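Local atomic coordinates of phage terminase large subunit (Thermus phage P7426, PDB entry 4ZNL), a protein that probably acts as the ATP-driven motor and endonuclease of viral DNA packaging, and is represented here by its N-terminal ATPase domain with bound nucleotide. Residues Val39-Arg44 with Ser183-Leu188; Gly47-Ala52 with Glu79-Arg84; Gly68-Pro73 with Phe150-Glu155. One frame throughout, in Å; residues are numbered along the deposited sequence.

Contact 1: residues Val39-Arg44 with Ser183-Leu188; sequences VACLGR and STPKGL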
loop_
_atom_site.group_PDB
_atom_site.type_symbol
_atom_site.label_atom_id
_atom_site.label_comp_id
_atom_site.label_asym_id
_atom_site.label_seq_id
_atom_site.Cartn_x
_atom_site.Cartn_y
_atom_site.Cartn_z
ATOM N N VAL A 39 -7.215 -3.331 -4.832
ATOM C CA VAL A 39 -6.576 -2.772 -6.018
ATOM C C VAL A 39 -6.997 -1.319 -6.175
ATOM O O VAL A 39 -8.168 -1.025 -6.404
ATOM C CB VAL A 39 -6.938 -3.554 -7.289
ATOM C CG1 VAL A 39 -6.117 -3.053 -8.470
ATOM C CG2 VAL A 39 -6.715 -5.039 -7.078
ATOM N N ALA A 40 -6.027 -0.418 -6.039
ATOM C CA ALA A 40 -6.272 1.011 -6.039
ATOM C C ALA A 40 -5.583 1.660 -7.231
ATOM O O ALA A 40 -4.352 1.681 -7.316
ATOM C CB ALA A 40 -5.785 1.637 -4.745
ATOM N N CYS A 41 -6.390 2.195 -8.143
ATOM C CA CYS A 41 -5.890 2.878 -9.334
ATOM C C CYS A 41 -6.018 4.390 -9.160
ATOM O O CYS A 41 -7.100 4.955 -9.357
ATOM C CB CYS A 41 -6.670 2.407 -10.561
ATOM S SG CYS A 41 -6.120 3.071 -12.138
ATOM N N LEU A 42 -4.924 5.040 -8.782
ATOM C CA LEU A 42 -4.964 6.455 -8.415
ATOM C C LEU A 42 -3.953 7.281 -9.199
ATOM O O LEU A 42 -2.907 6.783 -9.611
ATOM C CB LEU A 42 -4.707 6.635 -6.916
ATOM C CG LEU A 42 -5.437 5.691 -5.950
ATOM C CD1 LEU A 42 -5.028 5.953 -4.512
ATOM C CD2 LEU A 42 -6.926 5.833 -6.089
ATOM N N GLY A 43 -4.266 8.560 -9.376
ATOM C CA GLY A 43 -3.397 9.484 -10.070
ATOM C C GLY A 43 -2.136 9.846 -9.305
ATOM O O GLY A 43 -2.065 9.660 -8.089
ATOM N N ARG A 44 -1.144 10.346 -10.041
ATOM C CA ARG A 44 0.093 10.905 -9.477
ATOM C C ARG A 44 -0.162 11.839 -8.307
ATOM O O ARG A 44 -1.083 12.657 -8.349
ATOM C CB ARG A 44 0.873 11.704 -10.534
ATOM C CG ARG A 44 1.780 10.919 -11.434
ATOM C CD ARG A 44 2.723 11.865 -12.195
ATOM N NE ARG A 44 3.969 12.104 -11.469
ATOM C CZ ARG A 44 4.221 13.159 -10.691
ATOM N NH1 ARG A 44 3.321 14.122 -10.516
ATOM N NH2 ARG A 44 5.398 13.253 -10.087
ATOM N N SER A 183 -1.357 1.759 -7.657
ATOM C CA SER A 183 -0.582 2.259 -8.789
ATOM C C SER A 183 -1.293 3.350 -9.577
ATOM O O SER A 183 -2.517 3.450 -9.571
ATOM C CB SER A 183 -0.253 1.110 -9.745
ATOM O OG SER A 183 0.865 1.420 -10.563
ATOM N N THR A 184 -0.500 4.171 -10.249
ATOM C CA THR A 184 -0.964 4.879 -11.429
ATOM C C THR A 184 -0.937 3.847 -12.558
ATOM O O THR A 184 -0.002 3.059 -12.656
ATOM C CB THR A 184 -0.078 6.108 -11.727
ATOM O OG1 THR A 184 -0.314 7.103 -10.725
ATOM C CG2 THR A 184 -0.376 6.716 -13.100
ATOM N N PRO A 185 -1.979 3.819 -13.397
ATOM C CA PRO A 185 -2.061 2.748 -14.395
ATOM C C PRO A 185 -1.017 2.847 -15.507
ATOM O O PRO A 185 -0.497 3.941 -15.743
ATOM C CB PRO A 185 -3.465 2.922 -14.971
ATOM C CG PRO A 185 -3.767 4.368 -14.785
ATOM C CD PRO A 185 -3.120 4.743 -13.489
ATOM N N LYS A 186 -0.720 1.714 -16.150
ATOM C CA LYS A 186 0.143 1.666 -17.333
ATOM C C LYS A 186 -0.491 0.777 -18.396
ATOM O O LYS A 186 0.004 -0.305 -18.701
ATOM C CB LYS A 186 1.547 1.145 -16.975
ATOM C CG LYS A 186 2.598 2.220 -16.906
ATOM C CD LYS A 186 2.607 2.860 -15.564
ATOM C CE LYS A 186 3.286 4.214 -15.607
ATOM N NZ LYS A 186 2.816 5.040 -14.478
ATOM N N GLY A 187 -1.611 1.225 -18.944
ATOM C CA GLY A 187 -2.272 0.469 -19.981
ATOM C C GLY A 187 -2.994 -0.768 -19.480
ATOM O O GLY A 187 -3.265 -0.927 -18.281
ATOM N N LEU A 188 -3.307 -1.652 -20.417
ATOM C CA LEU A 188 -4.139 -2.808 -20.132
ATOM C C LEU A 188 -3.315 -4.030 -19.763
ATOM O O LEU A 188 -3.497 -5.096 -20.344
ATOM C CB LEU A 188 -5.027 -3.127 -21.339
ATOM C CG LEU A 188 -5.877 -1.980 -21.902
ATOM C CD1 LEU A 188 -6.873 -2.525 -22.903
ATOM C CD2 LEU A 188 -6.602 -1.198 -20.809
#
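T184 meets L42 through its hydroxyl: OG1 donates to L42 O over 2.8 Å, lying in the plane of that carbonyl. With OG1 set beside its own backbone N and opposite the carbonyl carbon (chi1 -71°), the hydroxyl swings across to the neighbouring strand. Threonine suits the place because its hydroxyl hangs from CB, close to the backbone. In addition, T184 CA sends a C-H toward the same L42 O at 3.3 Å. C41 extends SG over the P185 ring and touches CD, CG and CB, the nearest being CD at 3.7 Å; a small, polarisable sulfur fits this apolar spot, which F257 also borders. Two parallel strands at the heart of a P-loop NTPase sheet end here, 37-42 running on into the phosphate-binding loop and 178-183 into the loop that follows. Their backbones pair by S183 N to A40 O and by L42 N to S183 O, each 3.0 Å long. S183 points its side chain to the same sheet face as C41, yet its OG turns to T184 O, 2.8 Å away and well above that carbonyl plane, and accepts a bond from A157 N. T184 N donates to E155 OE1, on the predicted catalytic glutamate.

Contact 2: residues Gly47-Ala52 with Glu79-Arg84; sequences GKSEAA and EIIFGR. With MG (magnesium ion), chain D; ADP (adenosine-5'-diphosphate), chain F; BEF (beryllium trifluoride ion), chain E.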
loop_
_atom_site.group_PDB
_atom_site.type_symbol
_atom_site.label_atom_id
_atom_site.label_comp_id
_atom_site.label_asym_id
_atom_site.label_seq_id
_atom_site.Cartn_x
_atom_site.Cartn_y
_atom_site.Cartn_z
ATOM N N GLY A 47 -1.434 10.278 -3.013
ATOM C CA GLY A 47 -1.218 9.694 -1.700
ATOM C C GLY A 47 -1.179 8.176 -1.712
ATOM O O GLY A 47 -1.567 7.516 -0.737
ATOM N N LYS A 48 -0.730 7.606 -2.825
ATOM C CA LYS A 48 -0.578 6.157 -2.916
ATOM C C LYS A 48 0.498 5.659 -1.962
ATOM O O LYS A 48 0.276 4.737 -1.177
ATOM C CB LYS A 48 -0.243 5.743 -4.350
ATOM C CG LYS A 48 -1.343 6.108 -5.342
ATOM C CD LYS A 48 -1.121 5.534 -6.730
ATOM C CE LYS A 48 0.165 6.001 -7.315
ATOM N NZ LYS A 48 0.276 7.461 -7.411
ATOM N N SER A 49 1.669 6.275 -2.023
ATOM C CA SER A 49 2.777 5.834 -1.195
ATOM C C SER A 49 2.475 6.137 0.261
ATOM O O SER A 49 2.850 5.379 1.148
ATOM C CB SER A 49 4.071 6.506 -1.646
ATOM O OG SER A 49 4.446 6.026 -2.923
ATOM N N GLU A 50 1.774 7.242 0.500
ATOM C CA GLU A 50 1.397 7.606 1.852
ATOM C C GLU A 50 0.485 6.531 2.444
ATOM O O GLU A 50 0.703 6.061 3.561
ATOM C CB GLU A 50 0.700 8.973 1.866
ATOM C CG GLU A 50 0.403 9.502 3.254
ATOM C CD GLU A 50 1.651 9.935 4.008
ATOM O OE1 GLU A 50 2.718 10.096 3.380
ATOM O OE2 GLU A 50 1.559 10.110 5.239
ATOM N N ALA A 51 -0.543 6.146 1.693
ATOM C CA ALA A 51 -1.479 5.134 2.153
ATOM C C ALA A 51 -0.772 3.794 2.388
ATOM O O ALA A 51 -1.075 3.068 3.347
ATOM C CB ALA A 51 -2.616 4.971 1.148
ATOM N N ALA A 52 0.175 3.474 1.510
ATOM C CA ALA A 52 0.968 2.261 1.652
ATOM C C ALA A 52 1.723 2.257 2.974
ATOM O O ALA A 52 1.731 1.259 3.699
ATOM C CB ALA A 52 1.942 2.128 0.498
ATOM N N GLU A 79 13.852 2.164 -1.013
ATOM C CA GLU A 79 14.595 2.956 -0.035
ATOM C C GLU A 79 13.795 4.130 0.479
ATOM O O GLU A 79 13.703 4.344 1.682
ATOM C CB GLU A 79 15.890 3.498 -0.634
ATOM C CG GLU A 79 17.075 2.563 -0.588
ATOM C CD GLU A 79 18.383 3.313 -0.793
ATOM O OE1 GLU A 79 18.743 4.125 0.090
ATOM O OE2 GLU A 79 19.039 3.104 -1.837
ATOM N N ILE A 80 13.237 4.907 -0.444
ATOM C CA ILE A 80 12.446 6.071 -0.071
ATOM C C ILE A 80 11.262 5.667 0.796
ATOM O O ILE A 80 11.051 6.233 1.866
ATOM C CB ILE A 80 11.960 6.840 -1.322
ATOM C CG1 ILE A 80 13.155 7.545 -1.969
ATOM C CG2 ILE A 80 10.887 7.874 -0.961
ATOM C CD1 ILE A 80 12.867 8.196 -3.308
ATOM N N ILE A 81 10.478 4.692 0.362
ATOM C CA ILE A 81 9.264 4.412 1.101
ATOM C C ILE A 81 9.611 3.731 2.429
ATOM O O ILE A 81 8.906 3.919 3.415
ATOM C CB ILE A 81 8.252 3.565 0.285
ATOM C CG1 ILE A 81 6.857 3.689 0.918
ATOM C CG2 ILE A 81 8.687 2.122 0.189
ATOM C CD1 ILE A 81 5.718 3.330 -0.005
ATOM N N PHE A 82 10.713 2.983 2.471
ATOM C CA PHE A 82 11.172 2.416 3.733
ATOM C C PHE A 82 11.450 3.537 4.730
ATOM O O PHE A 82 11.066 3.448 5.889
ATOM C CB PHE A 82 12.432 1.573 3.548
ATOM C CG PHE A 82 13.059 1.127 4.848
ATOM C CD1 PHE A 82 14.144 1.799 5.378
ATOM C CD2 PHE A 82 12.554 0.036 5.539
ATOM C CE1 PHE A 82 14.713 1.390 6.576
ATOM C CE2 PHE A 82 13.123 -0.376 6.723
ATOM C CZ PHE A 82 14.199 0.303 7.242
ATOM N N GLY A 83 12.123 4.586 4.267
ATOM C CA GLY A 83 12.375 5.757 5.088
ATOM C C GLY A 83 11.100 6.383 5.616
ATOM O O GLY A 83 11.033 6.784 6.775
ATOM N N ARG A 84 10.078 6.468 4.770
ATOM C CA ARG A 84 8.814 7.088 5.159
ATOM C C ARG A 84 8.092 6.262 6.217
ATOM O O ARG A 84 7.451 6.820 7.117
ATOM C CB ARG A 84 7.908 7.285 3.937
ATOM C CG ARG A 84 8.330 8.439 3.039
ATOM C CD ARG A 84 7.566 8.449 1.712
ATOM N NE ARG A 84 6.190 8.902 1.885
ATOM C CZ ARG A 84 5.391 9.286 0.896
ATOM N NH1 ARG A 84 5.827 9.281 -0.353
ATOM N NH2 ARG A 84 4.155 9.690 1.158
HETATM MG MG MG D . 4.412 7.117 -4.602
HETATM P PB ADP F . 1.922 9.410 -4.646
HETATM O O1B ADP F . 2.331 9.909 -6.083
HETATM O O2B ADP F . 0.436 9.199 -4.698
HETATM O O3B ADP F . 2.623 8.132 -4.197
HETATM P PA ADP F . 2.596 10.488 -2.155
HETATM O O1A ADP F . 4.124 10.513 -1.992
HETATM O O2A ADP F . 2.039 9.301 -1.403
HETATM O O3A ADP F . 2.254 10.568 -3.678
HETATM O "O5'" ADP F . 1.963 11.785 -1.567
HETATM C "C5'" ADP F . 2.299 12.983 -2.117
HETATM C "C4'" ADP F . 2.384 14.145 -1.171
HETATM O "O4'" ADP F . 1.105 14.367 -0.606
HETATM C "C3'" ADP F . 3.274 13.834 -0.082
HETATM O "O3'" ADP F . 3.951 14.967 0.356
HETATM C "C2'" ADP F . 2.393 13.337 0.968
HETATM O "O2'" ADP F . 2.944 13.592 2.222
HETATM C "C1'" ADP F . 1.175 14.099 0.784
HETATM N N9 ADP F . -0.016 13.411 1.169
HETATM C C8 ADP F . -0.499 12.258 0.696
HETATM N N7 ADP F . -1.660 12.003 1.335
HETATM C C5 ADP F . -1.920 13.019 2.217
HETATM C C6 ADP F . -2.977 13.298 3.150
HETATM N N6 ADP F . -4.143 12.365 3.321
HETATM N N1 ADP F . -2.912 14.421 3.882
HETATM C C2 ADP F . -1.868 15.277 3.753
HETATM N N3 ADP F . -0.871 15.048 2.893
HETATM C C4 ADP F . -0.874 13.922 2.111
HETATM BE BE BEF E . 3.753 9.367 -6.939
HETATM F F1 BEF E . 3.288 8.803 -8.273
HETATM F F2 BEF E . 4.646 10.702 -7.201
HETATM F F3 BEF E . 4.476 8.215 -6.141
HETATM O O HOH W 1 6.391 6.394 -5.506
HETATM O O HOH W 2 5.507 8.577 -3.744
HETATM O O HOH W 3 3.346 5.579 -5.570
#
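R84 reaches from helix 75-94 to E50 and to the ADP. Its CB points toward helix 48-62, CG lies beside the backbone N (chi1 -75°), and the chain runs extended to CD before bending at chi3 (74°), which brings the guanidinium alongside the alpha-phosphate. NE passes 4.0 Å from E50 OE1. NH1 donates to ADP O1A over 2.7 Å, and S49 CB sits over one face of the group, 3.5 Å from NH1. NH2 gives a salt bridge to E50 OE1, also 2.7 Å, almost exactly in the guanidinium plane and onto the anti lone pair of the carboxylate; its bonds to O1A and O2A are weak. Arginine suits the place because its flat end can serve phosphate and carboxylate at once. E50 OE2 pairs with K88. The Walker A P-loop leads into helix 48-62, and at this junction N-H groups of G47, K48, S49 and E50 donate to phosphate oxygens; at G47 a side chain would press on the preceding carbonyl and the adenine, so glycine fits. S49 OG binds magnesium at 2.0 Å and is also hydrogen-bonded to D154 OD2. Away from the phosphates, the long I81 spans to small A52, CD1 to CB 4.0 Å, and touches S49 CB.

Contact 3: residues Gly68-Pro73 with Phe150-Glu155; sequences GWIIAP and FVILDE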
loop_
_atom_site.group_PDB
_atom_site.type_symbol
_atom_site.label_atom_id
_atom_site.label_comp_id
_atom_site.label_asym_id
_atom_site.label_seq_id
_atom_site.Cartn_x
_atom_site.Cartn_y
_atom_site.Cartn_z
ATOM N N GLY A 68 5.385 -8.285 7.012
ATOM C CA GLY A 68 5.015 -7.895 5.669
ATOM C C GLY A 68 6.020 -7.018 4.968
ATOM O O GLY A 68 6.998 -6.542 5.555
ATOM N N TRP A 69 5.754 -6.811 3.688
ATOM C CA TRP A 69 6.598 -5.998 2.831
ATOM C C TRP A 69 5.826 -4.916 2.090
ATOM O O TRP A 69 4.644 -5.087 1.769
ATOM C CB TRP A 69 7.272 -6.857 1.765
ATOM C CG TRP A 69 8.164 -7.958 2.211
ATOM C CD1 TRP A 69 8.709 -8.151 3.443
ATOM C CD2 TRP A 69 8.626 -9.029 1.390
ATOM N NE1 TRP A 69 9.491 -9.285 3.437
ATOM C CE2 TRP A 69 9.456 -9.840 2.183
ATOM C CE3 TRP A 69 8.409 -9.385 0.057
ATOM C CZ2 TRP A 69 10.075 -10.998 1.683
ATOM C CZ3 TRP A 69 9.032 -10.532 -0.441
ATOM C CH2 TRP A 69 9.849 -11.319 0.371
ATOM N N ILE A 70 6.517 -3.818 1.787
ATOM C CA ILE A 70 6.146 -2.980 0.651
ATOM C C ILE A 70 7.153 -3.298 -0.434
ATOM O O ILE A 70 8.364 -3.292 -0.183
ATOM C CB ILE A 70 6.153 -1.465 0.951
ATOM C CG1 ILE A 70 5.056 -1.114 1.955
ATOM C CG2 ILE A 70 5.913 -0.665 -0.341
ATOM C CD1 ILE A 70 5.088 0.297 2.465
ATOM N N ILE A 71 6.641 -3.632 -1.619
ATOM C CA ILE A 71 7.471 -3.851 -2.791
ATOM C C ILE A 71 7.231 -2.716 -3.763
ATOM O O ILE A 71 6.086 -2.409 -4.094
ATOM C CB ILE A 71 7.170 -5.181 -3.499
ATOM C CG1 ILE A 71 7.202 -6.354 -2.523
ATOM C CG2 ILE A 71 8.172 -5.416 -4.620
ATOM C CD1 ILE A 71 5.871 -6.657 -1.909
ATOM N N ALA A 72 8.314 -2.097 -4.216
ATOM C CA ALA A 72 8.248 -1.066 -5.238
ATOM C C ALA A 72 8.996 -1.559 -6.478
ATOM O O ALA A 72 9.678 -2.580 -6.413
ATOM C CB ALA A 72 8.838 0.241 -4.716
ATOM N N PRO A 73 8.862 -0.849 -7.614
ATOM C CA PRO A 73 9.526 -1.293 -8.846
ATOM C C PRO A 73 11.050 -1.236 -8.797
ATOM O O PRO A 73 11.700 -2.125 -9.353
ATOM C CB PRO A 73 8.990 -0.319 -9.905
ATOM C CG PRO A 73 7.669 0.146 -9.348
ATOM C CD PRO A 73 7.934 0.267 -7.873
ATOM N N PHE A 150 1.170 -9.951 5.031
ATOM C CA PHE A 150 0.703 -8.959 4.078
ATOM C C PHE A 150 1.777 -8.510 3.110
ATOM O O PHE A 150 2.974 -8.553 3.408
ATOM C CB PHE A 150 0.140 -7.733 4.810
ATOM C CG PHE A 150 1.173 -6.932 5.553
ATOM C CD1 PHE A 150 1.789 -5.841 4.951
ATOM C CD2 PHE A 150 1.504 -7.247 6.859
ATOM C CE1 PHE A 150 2.734 -5.084 5.636
ATOM C CE2 PHE A 150 2.451 -6.496 7.556
ATOM C CZ PHE A 150 3.069 -5.413 6.936
ATOM N N VAL A 151 1.336 -8.096 1.930
ATOM C CA VAL A 151 2.210 -7.391 1.006
ATOM C C VAL A 151 1.477 -6.187 0.451
ATOM O O VAL A 151 0.255 -6.186 0.296
ATOM C CB VAL A 151 2.696 -8.291 -0.145
ATOM C CG1 VAL A 151 3.610 -9.401 0.404
ATOM C CG2 VAL A 151 1.512 -8.865 -0.891
ATOM N N ILE A 152 2.250 -5.144 0.200
ATOM C CA ILE A 152 1.764 -3.934 -0.426
ATOM C C ILE A 152 2.644 -3.722 -1.642
ATOM O O ILE A 152 3.863 -3.663 -1.504
ATOM C CB ILE A 152 1.843 -2.737 0.535
ATOM C CG1 ILE A 152 0.956 -2.972 1.755
ATOM C CG2 ILE A 152 1.481 -1.429 -0.159
ATOM C CD1 ILE A 152 1.426 -2.194 3.007
ATOM N N LEU A 153 2.041 -3.648 -2.830
ATOM C CA LEU A 153 2.782 -3.322 -4.056
ATOM C C LEU A 153 2.523 -1.874 -4.441
ATOM O O LEU A 153 1.405 -1.512 -4.781
ATOM C CB LEU A 153 2.397 -4.234 -5.213
ATOM C CG LEU A 153 2.903 -5.671 -5.176
ATOM C CD1 LEU A 153 2.236 -6.439 -4.051
ATOM C CD2 LEU A 153 2.659 -6.334 -6.521
ATOM N N ASP A 154 3.565 -1.051 -4.358
ATOM C CA ASP A 154 3.492 0.367 -4.708
ATOM C C ASP A 154 3.943 0.535 -6.169
ATOM O O ASP A 154 4.894 -0.112 -6.609
ATOM C CB ASP A 154 4.357 1.187 -3.735
ATOM C CG ASP A 154 4.042 2.674 -3.772
ATOM O OD1 ASP A 154 3.033 3.063 -4.396
ATOM O OD2 ASP A 154 4.800 3.455 -3.165
ATOM N N GLU A 155 3.239 1.383 -6.914
ATOM C CA GLU A 155 3.337 1.470 -8.379
ATOM C C GLU A 155 3.331 0.089 -9.026
ATOM O O GLU A 155 4.189 -0.257 -9.860
ATOM C CB GLU A 155 4.578 2.249 -8.801
ATOM C CG GLU A 155 4.562 3.719 -8.386
ATOM C CD GLU A 155 3.237 4.424 -8.694
ATOM O OE1 GLU A 155 2.589 4.132 -9.722
ATOM O OE2 GLU A 155 2.840 5.284 -7.888
#
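Backbone hydrogen bonds join G68-P73 to F150-E155 as parallel strands: W69 N to F150 O, I152 N to W69 O, I71 N to I152 O, and D154 N to I71 O. I71 N to I152 O is the shortest at 2.8 Å and nearly straight, 166° at its hydrogen; W69 N to F150 O is the longest at 3.3 Å. C-H groups of V151, I70 and L153 lean on the same carbonyls. A CH-pi contact closes the start of the pair. F150 has CG between its backbone N and carbonyl carbon (chi1 68°), which folds the ring over G68, so that G68 CA stands 3.4 Å from the ring centroid. Glycine fits there, since with the ring so placed a CB would come against F150 CZ. Apolar contacts lie on both faces: I70 CG1 meets I152 CB at 3.9 Å on the face of F150, while I71 CD1 reaches V151 CB at 4.0 Å on the other. Beta-branched I70, I71, V151 and I152 suit extended strands. P73 CG rests 3.8 Å from E155 CB. D154 OD2 bonds to S49, E155 OE1 to T184. F150-E155 matches the predicted Walker B motif, a hydrophobic strand ending in D154, of the magnesium site, and E155, the predicted catalytic glutamate, here beside parallel strand 67-72.

In the fold
The three contacts border one ATPase site, held here with ADP, beryllium trifluoride and magnesium. Contacts 1 and 3 belong to the same sheet, their centres about 15 Å apart, and T184 N lies 3.1 Å from E155 OE1, tying the strand end of contact 1 to the Walker B glutamate. Contact 2, whose centre is about 10 Å from that of contact 3, rests its helices on the sheet: S49 OG is 2.6 Å from D154 OD2, putting the aspartate in the second shell of the magnesium. K48 reaches between all three, its NZ weakly bonded to G43 O at 3.3 Å and, as a long ion pair, 3.4 Å from E155 OE2. The side chain of R44, nearest atoms about 4 Å from the beryllium trifluoride, brings contact 1 to the gamma-phosphate mimic.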